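Local coordinates for protein Myo-inositol phosphohydrolase (Mitsuokella multacida, PDB 4WU3) that binds inositol tetrakisphosphate and, as a member of the protein-tyrosine-phosphatase-like phytases, probably removes phosphate from myo-inositol hexakisphosphate, at residues A[96-99]-A[100-103]; A[142-145]-A[146-149]; A[192-195]-A[196-199]; A[604-607]-A[608-611]. The protein carries 2 engineered substitutions. One frame throughout, in Å; residues are numbered along the deposited sequence.

Contact 1. Residues A[96-99]-A[100-103]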
# COMPACT_ATOMS: atom_id res chain seq x y z
N CYS A 96 8.06 22.22 6.56
CA CYS A 96 8.91 22.47 7.68
C CYS A 96 9.52 23.85 7.49
O CYS A 96 9.50 24.40 6.39
CB CYS A 96 9.97 21.37 7.82
SG CYS A 96 11.08 21.17 6.43
N PHE A 97 10.04 24.41 8.58
CA PHE A 97 10.50 25.79 8.62
C PHE A 97 11.85 25.92 9.34
O PHE A 97 12.14 25.20 10.31
CB PHE A 97 9.46 26.69 9.31
CG PHE A 97 8.83 26.08 10.55
CD1 PHE A 97 9.54 25.99 11.74
CD2 PHE A 97 7.52 25.62 10.53
CE1 PHE A 97 8.96 25.43 12.87
CE2 PHE A 97 6.93 25.07 11.66
CZ PHE A 97 7.66 24.97 12.83
N SER A 98 12.67 26.85 8.85
CA SER A 98 13.85 27.31 9.57
C SER A 98 13.39 28.19 10.73
O SER A 98 12.20 28.50 10.88
CB SER A 98 14.78 28.11 8.66
OG SER A 98 14.29 29.43 8.47
N GLU A 99 14.33 28.61 11.56
CA GLU A 99 13.99 29.46 12.69
C GLU A 99 13.42 30.82 12.24
O GLU A 99 12.42 31.28 12.78
CB GLU A 99 15.21 29.67 13.57
CG GLU A 99 14.90 30.32 14.90
CD GLU A 99 16.12 30.40 15.79
OE1 GLU A 99 17.24 30.53 15.25
OE2 GLU A 99 15.97 30.33 17.03
N LYS A 100 14.06 31.46 11.27
CA LYS A 100 13.53 32.72 10.74
C LYS A 100 12.16 32.54 10.08
O LYS A 100 11.33 33.46 10.08
CB LYS A 100 14.51 33.35 9.75
CG LYS A 100 15.79 33.86 10.40
CD LYS A 100 16.67 34.60 9.39
CE LYS A 100 18.06 34.85 9.95
NZ LYS A 100 18.01 35.70 11.15
N GLU A 101 11.91 31.37 9.50
CA GLU A 101 10.59 31.13 8.90
C GLU A 101 9.54 30.96 10.00
O GLU A 101 8.40 31.41 9.85
CB GLU A 101 10.62 29.93 7.95
CG GLU A 101 11.44 30.19 6.69
CD GLU A 101 11.68 28.95 5.86
OE1 GLU A 101 11.80 27.83 6.42
OE2 GLU A 101 11.76 29.11 4.62
N LEU A 102 9.92 30.34 11.11
CA LEU A 102 9.00 30.26 12.25
C LEU A 102 8.69 31.68 12.73
O LEU A 102 7.53 32.01 13.00
CB LEU A 102 9.57 29.42 13.38
CG LEU A 102 8.74 29.40 14.68
CD1 LEU A 102 7.36 28.79 14.45
CD2 LEU A 102 9.44 28.67 15.80
N GLU A 103 9.72 32.51 12.83
CA GLU A 103 9.54 33.89 13.30
C GLU A 103 8.56 34.64 12.39
O GLU A 103 7.68 35.36 12.88
CB GLU A 103 10.89 34.60 13.41
CG GLU A 103 11.69 34.17 14.63
CD GLU A 103 13.18 34.43 14.51
OE1 GLU A 103 13.61 35.19 13.61
OE2 GLU A 103 13.94 33.87 15.33
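Ser98 OG has two partners: it accepts from Glu101 N at 3.2 Å and is also hydrogen-bonded to Asp56. Its first torsion, chi1 78°, sets OG between the backbone N and the carbonyl carbon, which turns it to the first turn of the helix. The return bond is shorter and nearly straight, with Ser98 N 2.8 Å from Glu101 OE1 and an N-H...O angle of 169°. The carboxylate oxygen is met on its anti side. The two bonds make a capping box with Ser98 at the N-cap. The other carboxylate oxygen of Glu101, OE2, forms a salt bridge with Arg54. Without the carboxylate, as with an alanine here, Ser98 N would probably lose its acceptor and Arg54 a charged partner. Ser98 O takes the helical bond from Leu102 N at 2.9 Å. Leu102 also meets Phe97. Its CD1 lies over one face of the ring, off centre toward the rim, and its CB is 3.8 Å from Phe97 CD1. Glu99 OE2 and Glu103 OE2 are 4.4 Å apart. Their mutual repulsion is probably eased by Arg193, salt-bridged to Glu99, and by His202, hydrogen-bonded to Glu103. The box opens helix 99-108, just after strand 91-94. Leu102 packs against helix 195-201 at Met198 and Val199, Ser98 touches strand 49-54, and Phe97 reaches strand 116-122 at Asp118.

Contact 2. Residues A[142-145]-A[146-149]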
# COMPACT_ATOMS: atom_id res chain seq x y z
N TRP A 142 12.12 7.61 4.57
CA TRP A 142 11.72 6.62 5.55
C TRP A 142 12.84 6.28 6.53
O TRP A 142 13.05 5.12 6.91
CB TRP A 142 11.20 5.36 4.86
CG TRP A 142 9.80 5.51 4.26
CD1 TRP A 142 8.84 6.40 4.65
CD2 TRP A 142 9.23 4.74 3.21
NE1 TRP A 142 7.70 6.23 3.91
CE2 TRP A 142 7.91 5.21 3.01
CE3 TRP A 142 9.70 3.70 2.39
CZ2 TRP A 142 7.07 4.69 2.03
CZ3 TRP A 142 8.86 3.17 1.43
CH2 TRP A 142 7.57 3.66 1.26
N GLY A 143 13.55 7.32 6.97
CA GLY A 143 14.70 7.15 7.86
C GLY A 143 14.37 6.39 9.13
O GLY A 143 15.23 5.72 9.70
N ASN A 144 13.12 6.49 9.58
CA ASN A 144 12.67 5.82 10.80
C ASN A 144 11.59 4.78 10.48
O ASN A 144 10.69 4.52 11.29
CB ASN A 144 12.19 6.84 11.83
CG ASN A 144 13.35 7.52 12.54
OD1 ASN A 144 14.40 6.91 12.73
ND2 ASN A 144 13.16 8.78 12.94
N ASP A 145 11.72 4.19 9.30
CA ASP A 145 10.78 3.20 8.82
C ASP A 145 10.43 2.14 9.87
O ASP A 145 11.30 1.42 10.35
CB ASP A 145 11.38 2.52 7.60
CG ASP A 145 10.40 1.64 6.88
OD1 ASP A 145 9.18 1.73 7.15
OD2 ASP A 145 10.85 0.83 6.04
N GLY A 146 9.16 2.06 10.22
CA GLY A 146 8.67 1.00 11.10
C GLY A 146 8.76 1.29 12.59
O GLY A 146 8.18 0.58 13.40
N ARG A 147 9.47 2.35 12.96
CA ARG A 147 9.70 2.65 14.35
C ARG A 147 8.51 3.30 15.05
O ARG A 147 7.77 4.10 14.47
CB ARG A 147 10.91 3.55 14.48
CG ARG A 147 12.20 2.82 14.23
CD ARG A 147 13.38 3.77 14.10
NE ARG A 147 14.60 3.00 13.98
CZ ARG A 147 15.68 3.40 13.32
NH1 ARG A 147 15.71 4.57 12.70
NH2 ARG A 147 16.74 2.62 13.27
N THR A 148 8.34 2.96 16.32
CA THR A 148 7.37 3.59 17.18
C THR A 148 7.92 4.90 17.79
O THR A 148 9.13 5.13 17.86
CB THR A 148 7.03 2.66 18.35
OG1 THR A 148 8.16 2.56 19.22
CG2 THR A 148 6.64 1.27 17.86
N GLU A 149 7.01 5.74 18.25
CA GLU A 149 7.34 7.00 18.89
C GLU A 149 8.40 6.85 20.00
O GLU A 149 9.28 7.68 20.12
CB GLU A 149 6.07 7.61 19.46
CG GLU A 149 6.24 8.99 20.07
CD GLU A 149 5.01 9.43 20.85
OE1 GLU A 149 3.88 9.28 20.32
OE2 GLU A 149 5.17 9.93 21.98
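Asn144 and Arg147 meet with their side chains crossing at about a right angle. The amide and guanidinium planes are 62° apart, and Asn144 OD1 comes to the edge of the guanidinium, near its plane. Arg147 NH1 gives a hydrogen bond to Asn144 OD1 at 2.7 Å. The bond is bent, with an N-H...O angle of 143°, though NH1 lies in the carbonyl plane of the amide. The arginine chain is extended from CG to NE and runs past the amide, with its CD 3.6 Å from Asn144 OD1. With chi1 at -73°, Arg147 CB and CG both lie near Asn144 O, CB at 3.3 Å. The same two residues are also joined through the backbone, by Arg147 N to Asn144 O at 3.0 Å. That bond closes a type II turn, and Gly146 holds its third position. A side chain there would run into Asp145 O. A type I turn, Trp142 to Asp145, comes directly before it. The amide is fixed from its other end too, since Asn144 ND2 bonds to Ser125 and Gly123 O. Asp145 OD2 bonds to Asn291 of the second subunit. Arg147 NE is salt-bridged to Asp594, and NH2 is hydrogen-bonded as well. Together these bonds probably limit how the guanidinium can turn, and they tie this loop to the start of helix 593-613.

Contact 3. Residues A[192-195]-A[196-199]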
# COMPACT_ATOMS: atom_id res chain seq x y z
N VAL A 192 22.60 23.22 18.88
CA VAL A 192 21.89 22.08 18.32
C VAL A 192 20.60 21.89 19.13
O VAL A 192 20.65 21.80 20.35
CB VAL A 192 22.75 20.80 18.37
CG1 VAL A 192 22.07 19.66 17.62
CG2 VAL A 192 24.14 21.06 17.79
N ARG A 193 19.46 21.85 18.45
CA ARG A 193 18.18 21.79 19.13
C ARG A 193 17.22 20.85 18.43
O ARG A 193 17.26 20.71 17.21
CB ARG A 193 17.54 23.19 19.21
CG ARG A 193 18.28 24.16 20.13
CD ARG A 193 17.72 25.57 20.09
NE ARG A 193 17.91 26.22 18.79
CZ ARG A 193 17.45 27.43 18.49
NH1 ARG A 193 16.79 28.13 19.39
NH2 ARG A 193 17.67 27.95 17.28
N THR A 194 16.37 20.18 19.21
CA THR A 194 15.17 19.55 18.68
C THR A 194 14.20 20.65 18.29
O THR A 194 14.37 21.79 18.71
CB THR A 194 14.46 18.69 19.74
OG1 THR A 194 14.07 19.52 20.84
CG2 THR A 194 15.36 17.57 20.21
N GLU A 195 13.18 20.32 17.52
CA GLU A 195 12.19 21.33 17.13
C GLU A 195 11.48 21.87 18.36
O GLU A 195 11.16 23.06 18.44
CB GLU A 195 11.17 20.76 16.14
CG GLU A 195 10.20 21.80 15.60
CD GLU A 195 9.40 21.29 14.41
OE1 GLU A 195 9.99 20.70 13.48
OE2 GLU A 195 8.18 21.50 14.40
N GLU A 196 11.24 20.98 19.31
CA GLU A 196 10.54 21.36 20.53
C GLU A 196 11.30 22.44 21.26
O GLU A 196 10.72 23.44 21.69
CB GLU A 196 10.37 20.14 21.44
CG GLU A 196 9.79 20.47 22.80
CD GLU A 196 9.75 19.27 23.72
OE1 GLU A 196 10.69 18.45 23.68
OE2 GLU A 196 8.77 19.16 24.47
N GLU A 197 12.60 22.24 21.42
CA GLU A 197 13.44 23.21 22.11
C GLU A 197 13.38 24.55 21.39
O GLU A 197 13.21 25.58 22.03
CB GLU A 197 14.88 22.72 22.22
CG GLU A 197 15.05 21.62 23.26
CD GLU A 197 16.42 20.97 23.22
OE1 GLU A 197 17.06 20.92 22.14
OE2 GLU A 197 16.85 20.47 24.28
N MET A 198 13.49 24.53 20.07
CA MET A 198 13.52 25.77 19.30
C MET A 198 12.19 26.48 19.42
O MET A 198 12.13 27.69 19.62
CB MET A 198 13.87 25.48 17.84
CG MET A 198 14.29 26.70 17.03
SD MET A 198 12.86 27.45 16.26
CE MET A 198 12.44 26.22 15.02
N VAL A 199 11.10 25.72 19.34
CA VAL A 199 9.77 26.32 19.38
C VAL A 199 9.45 26.89 20.76
O VAL A 199 8.88 27.97 20.88
CB VAL A 199 8.68 25.29 18.96
CG1 VAL A 199 7.29 25.79 19.30
CG2 VAL A 199 8.77 25.01 17.47
O HOH W 1 13.82 18.02 23.29
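Arg193 crosses Glu197 obliquely and Met198 at about a right angle. Its CB is 3.7 Å from Glu197 OE1, and its CG is 4.0 Å from the same oxygen. A bend at chi3, -66°, then swings the guanidinium over to Met198. NE passes 4.1 Å from Met198 CG, and CZ comes to 3.6 Å from that atom. Met198 CG sits above the centre of one guanidinium face, so the flat group rests on an apolar methylene. The nitrogens make the polar bonds: NH1 to Gln201, NH2 to Asn130 O and Glu99. The backbone beside the arginine is held by a reciprocal pair of bonds. Thr194 OG1 accepts from Glu197 N at 3.1 Å, and Thr194 N gives to Glu197 OE1, also at 3.1 Å. The carboxylate is met on its anti side, 31° out of its plane. This is a capping box with Thr194 at the N-cap. A water bonded to Thr194 OG1 at 2.9 Å donates to Glu196 OE1. The contact marks the step from strand 192-193, an outer strand of a four-stranded antiparallel sheet, into helix 195-201. Arg193 pairs with Tyr128 of strand 126-129 through the backbone, and Met198 packs on the side chain of the same tyrosine. Thr194 touches helix 149-161 at Lys157 and Leu160.

Contact 4. Residues A[604-607]-A[608-611]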
# COMPACT_ATOMS: atom_id res chain seq x y z
N GLU A 604 25.12 2.80 29.47
CA GLU A 604 26.15 3.82 29.64
C GLU A 604 25.64 5.02 30.40
O GLU A 604 26.33 5.56 31.27
CB GLU A 604 26.65 4.33 28.30
CG GLU A 604 27.59 3.38 27.59
CD GLU A 604 28.18 3.99 26.33
OE1 GLU A 604 27.62 4.97 25.81
OE2 GLU A 604 29.22 3.47 25.87
N LYS A 605 24.44 5.48 30.06
CA LYS A 605 23.85 6.59 30.78
C LYS A 605 23.76 6.22 32.25
O LYS A 605 24.19 6.99 33.12
CB LYS A 605 22.49 6.97 30.21
CG LYS A 605 22.60 7.78 28.93
CD LYS A 605 21.33 8.54 28.59
CE LYS A 605 21.58 9.54 27.47
NZ LYS A 605 20.36 10.28 27.06
N PHE A 606 23.25 5.03 32.53
CA PHE A 606 23.07 4.65 33.92
C PHE A 606 24.40 4.60 34.66
O PHE A 606 24.46 4.93 35.83
CB PHE A 606 22.35 3.31 34.03
CG PHE A 606 22.06 2.92 35.44
CD1 PHE A 606 20.91 3.38 36.05
CD2 PHE A 606 22.95 2.14 36.16
CE1 PHE A 606 20.64 3.04 37.35
CE2 PHE A 606 22.68 1.80 37.47
CZ PHE A 606 21.52 2.25 38.06
N TYR A 607 25.47 4.21 33.97
CA TYR A 607 26.80 4.26 34.56
C TYR A 607 27.14 5.68 34.99
O TYR A 607 27.63 5.91 36.10
CB TYR A 607 27.84 3.74 33.58
CG TYR A 607 29.24 3.75 34.14
CD1 TYR A 607 29.71 2.70 34.91
CD2 TYR A 607 30.08 4.83 33.92
CE1 TYR A 607 30.98 2.71 35.44
CE2 TYR A 607 31.37 4.85 34.44
CZ TYR A 607 31.81 3.79 35.20
OH TYR A 607 33.08 3.81 35.73
N GLN A 608 26.86 6.65 34.11
CA GLN A 608 27.10 8.05 34.43
C GLN A 608 26.27 8.49 35.64
O GLN A 608 26.75 9.22 36.51
CB GLN A 608 26.77 8.97 33.24
CG GLN A 608 26.97 10.44 33.59
CD GLN A 608 26.69 11.40 32.44
OE1 GLN A 608 26.36 10.98 31.34
NE2 GLN A 608 26.81 12.69 32.72
N TYR A 609 25.02 8.06 35.67
CA TYR A 609 24.13 8.41 36.76
C TYR A 609 24.74 7.96 38.09
O TYR A 609 24.69 8.68 39.08
CB TYR A 609 22.76 7.76 36.55
CG TYR A 609 21.91 7.71 37.80
CD1 TYR A 609 21.28 8.85 38.28
CD2 TYR A 609 21.73 6.52 38.49
CE1 TYR A 609 20.51 8.80 39.43
CE2 TYR A 609 20.95 6.47 39.63
CZ TYR A 609 20.35 7.62 40.10
OH TYR A 609 19.57 7.61 41.23
N VAL A 610 25.30 6.76 38.10
CA VAL A 610 25.90 6.22 39.30
C VAL A 610 27.13 7.05 39.68
O VAL A 610 27.29 7.45 40.83
CB VAL A 610 26.32 4.75 39.11
CG1 VAL A 610 27.22 4.31 40.24
CG2 VAL A 610 25.09 3.86 39.04
N GLN A 611 28.00 7.29 38.72
CA GLN A 611 29.20 8.08 38.98
C GLN A 611 28.85 9.36 39.74
O GLN A 611 29.58 9.74 40.66
CB GLN A 611 29.90 8.42 37.68
CG GLN A 611 30.57 7.24 37.01
CD GLN A 611 31.63 6.59 37.89
OE1 GLN A 611 32.55 7.24 38.35
NE2 GLN A 611 31.50 5.30 38.12
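Tyr607 CG lies opposite the backbone N (chi1 -179°), while Gln611 is bent at chi2, and the two side chains come together one turn apart. The amide plane of Gln611 is turned only 18° from the tyrosine ring, but it approaches obliquely. Its NE2 is 3.3 Å from Tyr607 CZ, and its CG is 3.6 Å from Tyr607 CE2. Gln611 NE2 is also 3.2 Å from Tyr607 OH, but the angle is too poor for a hydrogen bond. NE2 instead bonds to Pro560 O, and OH has a weak bond to Val562 O. Loss of the ring and hydroxyl, as with an alanine at Tyr607, would probably open a gap beside the Gln611 side chain and leave Val562 O without its weak hydroxyl partner. On the buried side, Phe606 touches two residues with different ring atoms. Its CE1 is 3.8 Å from Tyr609 CD2, and its CE2 is 3.5 Å from Val610 CG2. The Phe606 and Tyr609 rings are inclined at 43°, with centroids 5.6 Å apart. Helical bonds between residues four apart include Gln611 N to Tyr607 O at 3.0 Å. All of this lies near the end of helix 593-613. Phe606 packs on methionines of helix 545-558 and on Ile520 of helix 517-529. Tyr607 touches helix 564-573 at Leu564, and Tyr609 meets Trp622 and Trp625 of helix 622-626 edge-to-face.

How the contacts relate
The contacts follow one another along the chain in numerical order. Contacts 1 and 3 are neighbours, with centres 11 Å apart. Both are capping boxes that start helices, 99-108 and 195-201, and these helices pack on each other: Leu102 CD2 is 3.7 Å from Met198 SD. Contact 2 lies apart, its centre about 25 Å from that of contact 1 and 20 Å from that of contact 3. Its loop leads from strand 132-137, in the same antiparallel sheet as strand 192-193, to helix 149-161. Contact 4 is the most distant, about 36 Å from contact 1 between centres. Its helix 593-613 nevertheless reaches contact 2, through Asp594, so the two regions are linked.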